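Local coordinates for protein ENT (PDB 5ZX1) that is of unsettled function but carries an ENT domain, a helical module that probably serves protein-protein interaction in transcription or chromatin regulation, at residues A[60-63]-A[64-67]. Residues are numbered along the deposited sequence; the frame is centred on the assembly and turned at random.
Sequences LTKQ and QRRI
Thr-61 and Gln-64 exchange two hydrogen bonds at the start of helix 62-74. Gln-64 N donates to Thr-61 OG1 over 3.1 Å with a nearly straight N-H...O angle of 164°; in return Thr-61 N donates to Gln-64 OE1 at 3.0 Å, reaching that oxygen from above its carbonyl plane instead of along a lone pair. Torsions help to set both bonds: Thr-61 OG1 sits between its own backbone N and carbonyl carbon, facing the first turn, while Gln-64 CG lies beside its backbone N (chi1 -71°), and the chain extends from there to the threonine. The methyl Thr-61 CG2 packs 3.7 Å from Gln-64 OE1.

Arg-65 folds over the same turn from another side. A bend at chi3 lays its guanidinium across Lys-62, whose CA lies over one face, toward the rim. Leu-60 O meets the edge in plane, 2.7 Å from Arg-65 NH1, but the bond is weak, its N-H...O angle bent to 123°. The i to i+4 backbone bonds start here, with Arg-65 N bonded to Thr-61 O at 2.8 Å and Arg-66 N to Lys-62 O. Lys-62 and Arg-66 run side by side, Lys-62 CD over one face of the Arg-66 guanidinium, toward its rim; Lys-62 NZ and Arg-66 NH1, 4.3 Å apart, are like charges that probably disfavour closer approach.

Leu-60 and Gln-64 both touch Leu-52 of helix 30-56, and Ile-67 reaches Leu-48, placing this turn against the long helix. The reciprocal bonds define a capping box with Thr-61 as N-cap, opening helix 62-74 after the loop that follows helix 30-56 in the all-helical ENT domain.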
ATOM      1  N   LEU A  60      -3.073 -10.970   4.344  1.00 75.73           N
ATOM      2  CA  LEU A  60      -2.018 -10.893   3.321  1.00 63.87           C
ATOM      3  C   LEU A  60      -1.258 -12.198   3.060  1.00 67.55           C
ATOM      4  O   LEU A  60      -0.857 -12.881   4.003  1.00 63.58           O
ATOM      5  CB  LEU A  60      -1.012  -9.814   3.720  1.00 66.05           C
ATOM      6  CG  LEU A  60      -1.455  -8.355   3.843  1.00 66.05           C
ATOM      7  CD1 LEU A  60      -0.280  -7.539   4.308  1.00 65.49           C
ATOM      8  CD2 LEU A  60      -1.951  -7.818   2.514  1.00 63.44           C
ATOM      9  N   THR A  61      -1.028 -12.532   1.789  1.00 60.28           N
ATOM     10  CA  THR A  61      -0.231 -13.706   1.455  1.00 55.95           C
ATOM     11  C   THR A  61       1.222 -13.501   1.866  1.00 58.47           C
ATOM     12  O   THR A  61       1.645 -12.376   2.123  1.00 64.03           O
ATOM     13  CB  THR A  61      -0.279 -14.037  -0.063  1.00 59.89           C
ATOM     14  OG1 THR A  61       0.421 -13.025  -0.788  1.00 55.84           O
ATOM     15  CG2 THR A  61      -1.709 -14.120  -0.579  1.00 59.89           C
ATOM     16  N   LYS A  62       1.987 -14.587   1.926  1.00 59.12           N
ATOM     17  CA  LYS A  62       3.420 -14.518   2.211  1.00 59.56           C
ATOM     18  C   LYS A  62       4.151 -13.595   1.214  1.00 59.05           C
ATOM     19  O   LYS A  62       5.016 -12.815   1.594  1.00 57.44           O
ATOM     20  CB  LYS A  62       4.035 -15.930   2.186  1.00 59.86           C
ATOM     21  CG  LYS A  62       5.539 -15.987   2.475  1.00 57.49           C
ATOM     22  CD  LYS A  62       6.093 -17.362   2.162  1.00 61.12           C
ATOM     23  CE  LYS A  62       6.140 -17.609   0.654  1.00 61.98           C
ATOM     24  NZ  LYS A  62       6.596 -19.003   0.323  1.00 62.86           N
ATOM     25  N   GLN A  63       3.778 -13.663  -0.055  1.00 54.30           N
ATOM     26  CA  GLN A  63       4.398 -12.805  -1.056  1.00 59.81           C
ATOM     27  C   GLN A  63       4.058 -11.355  -0.739  1.00 57.94           C
ATOM     28  O   GLN A  63       4.939 -10.493  -0.703  1.00 59.90           O
ATOM     29  CB  GLN A  63       3.930 -13.175  -2.472  1.00 52.37           C
ATOM     30  CG  GLN A  63       4.412 -12.211  -3.538  1.00 62.25           C
ATOM     31  CD  GLN A  63       4.268 -12.765  -4.955  1.00 60.95           C
ATOM     32  OE1 GLN A  63       5.007 -13.660  -5.375  1.00 71.98           O
ATOM     33  NE2 GLN A  63       3.329 -12.217  -5.701  1.00 65.42           N
ATOM     34  N   GLN A  64       2.785 -11.085  -0.474  1.00 57.79           N
ATOM     35  CA  GLN A  64       2.366  -9.714  -0.216  1.00 57.69           C
ATOM     36  C   GLN A  64       3.051  -9.182   1.035  1.00 59.64           C
ATOM     37  O   GLN A  64       3.472  -8.022   1.065  1.00 65.16           O
ATOM     38  CB  GLN A  64       0.844  -9.628  -0.102  1.00 57.02           C
ATOM     39  CG  GLN A  64       0.163  -9.830  -1.442  1.00 57.18           C
ATOM     40  CD  GLN A  64      -1.315 -10.160  -1.318  1.00 65.12           C
ATOM     41  OE1 GLN A  64      -1.814 -10.461  -0.224  1.00 62.84           O
ATOM     42  NE2 GLN A  64      -2.023 -10.114  -2.440  1.00 53.74           N
ATOM     43  N   ARG A  65       3.196 -10.024   2.053  1.00 59.88           N
ATOM     44  CA  ARG A  65       3.899  -9.598   3.268  1.00 66.33           C
ATOM     45  C   ARG A  65       5.351  -9.269   2.933  1.00 64.18           C
ATOM     46  O   ARG A  65       5.910  -8.268   3.398  1.00 64.63           O
ATOM     47  CB  ARG A  65       3.845 -10.679   4.353  1.00 59.11           C
ATOM     48  CG  ARG A  65       2.459 -10.890   4.935  1.00 61.24           C
ATOM     49  CD  ARG A  65       2.500 -11.668   6.264  1.00 63.37           C
ATOM     50  NE  ARG A  65       3.171 -12.968   6.132  1.00 68.76           N
ATOM     51  CZ  ARG A  65       2.656 -14.039   5.523  1.00 69.07           C
ATOM     52  NH1 ARG A  65       1.448 -13.990   4.968  1.00 67.44           N
ATOM     53  NH2 ARG A  65       3.357 -15.171   5.455  1.00 69.45           N
ATOM     54  N   ARG A  66       5.955 -10.105   2.102  1.00 59.33           N
ATOM     55  CA  ARG A  66       7.351  -9.899   1.727  1.00 63.00           C
ATOM     56  C   ARG A  66       7.543  -8.650   0.882  1.00 58.04           C
ATOM     57  O   ARG A  66       8.609  -8.051   0.898  1.00 58.49           O
ATOM     58  CB  ARG A  66       7.887 -11.114   0.973  1.00 59.60           C
ATOM     59  CG  ARG A  66       7.954 -12.351   1.828  1.00 58.26           C
ATOM     60  CD  ARG A  66       8.768 -13.445   1.166  1.00 60.30           C
ATOM     61  NE  ARG A  66       9.022 -14.535   2.099  1.00 56.34           N
ATOM     62  CZ  ARG A  66       9.462 -15.733   1.742  1.00 61.20           C
ATOM     63  NH1 ARG A  66       9.714 -15.986   0.456  1.00 55.46           N
ATOM     64  NH2 ARG A  66       9.656 -16.671   2.670  1.00 55.91           N
ATOM     65  N   ILE A  67       6.527  -8.272   0.120  1.00 58.35           N
ATOM     66  CA  ILE A  67       6.627  -7.055  -0.676  1.00 59.30           C
ATOM     67  C   ILE A  67       6.601  -5.846   0.246  1.00 59.57           C
ATOM     68  O   ILE A  67       7.379  -4.910   0.087  1.00 56.95           O
ATOM     69  CB  ILE A  67       5.516  -6.971  -1.705  1.00 58.42           C
ATOM     70  CG1 ILE A  67       5.777  -7.974  -2.827  1.00 57.14           C
ATOM     71  CG2 ILE A  67       5.404  -5.546  -2.239  1.00 55.53           C
ATOM     72  CD1 ILE A  67       4.569  -8.202  -3.703  1.00 60.16           C
TER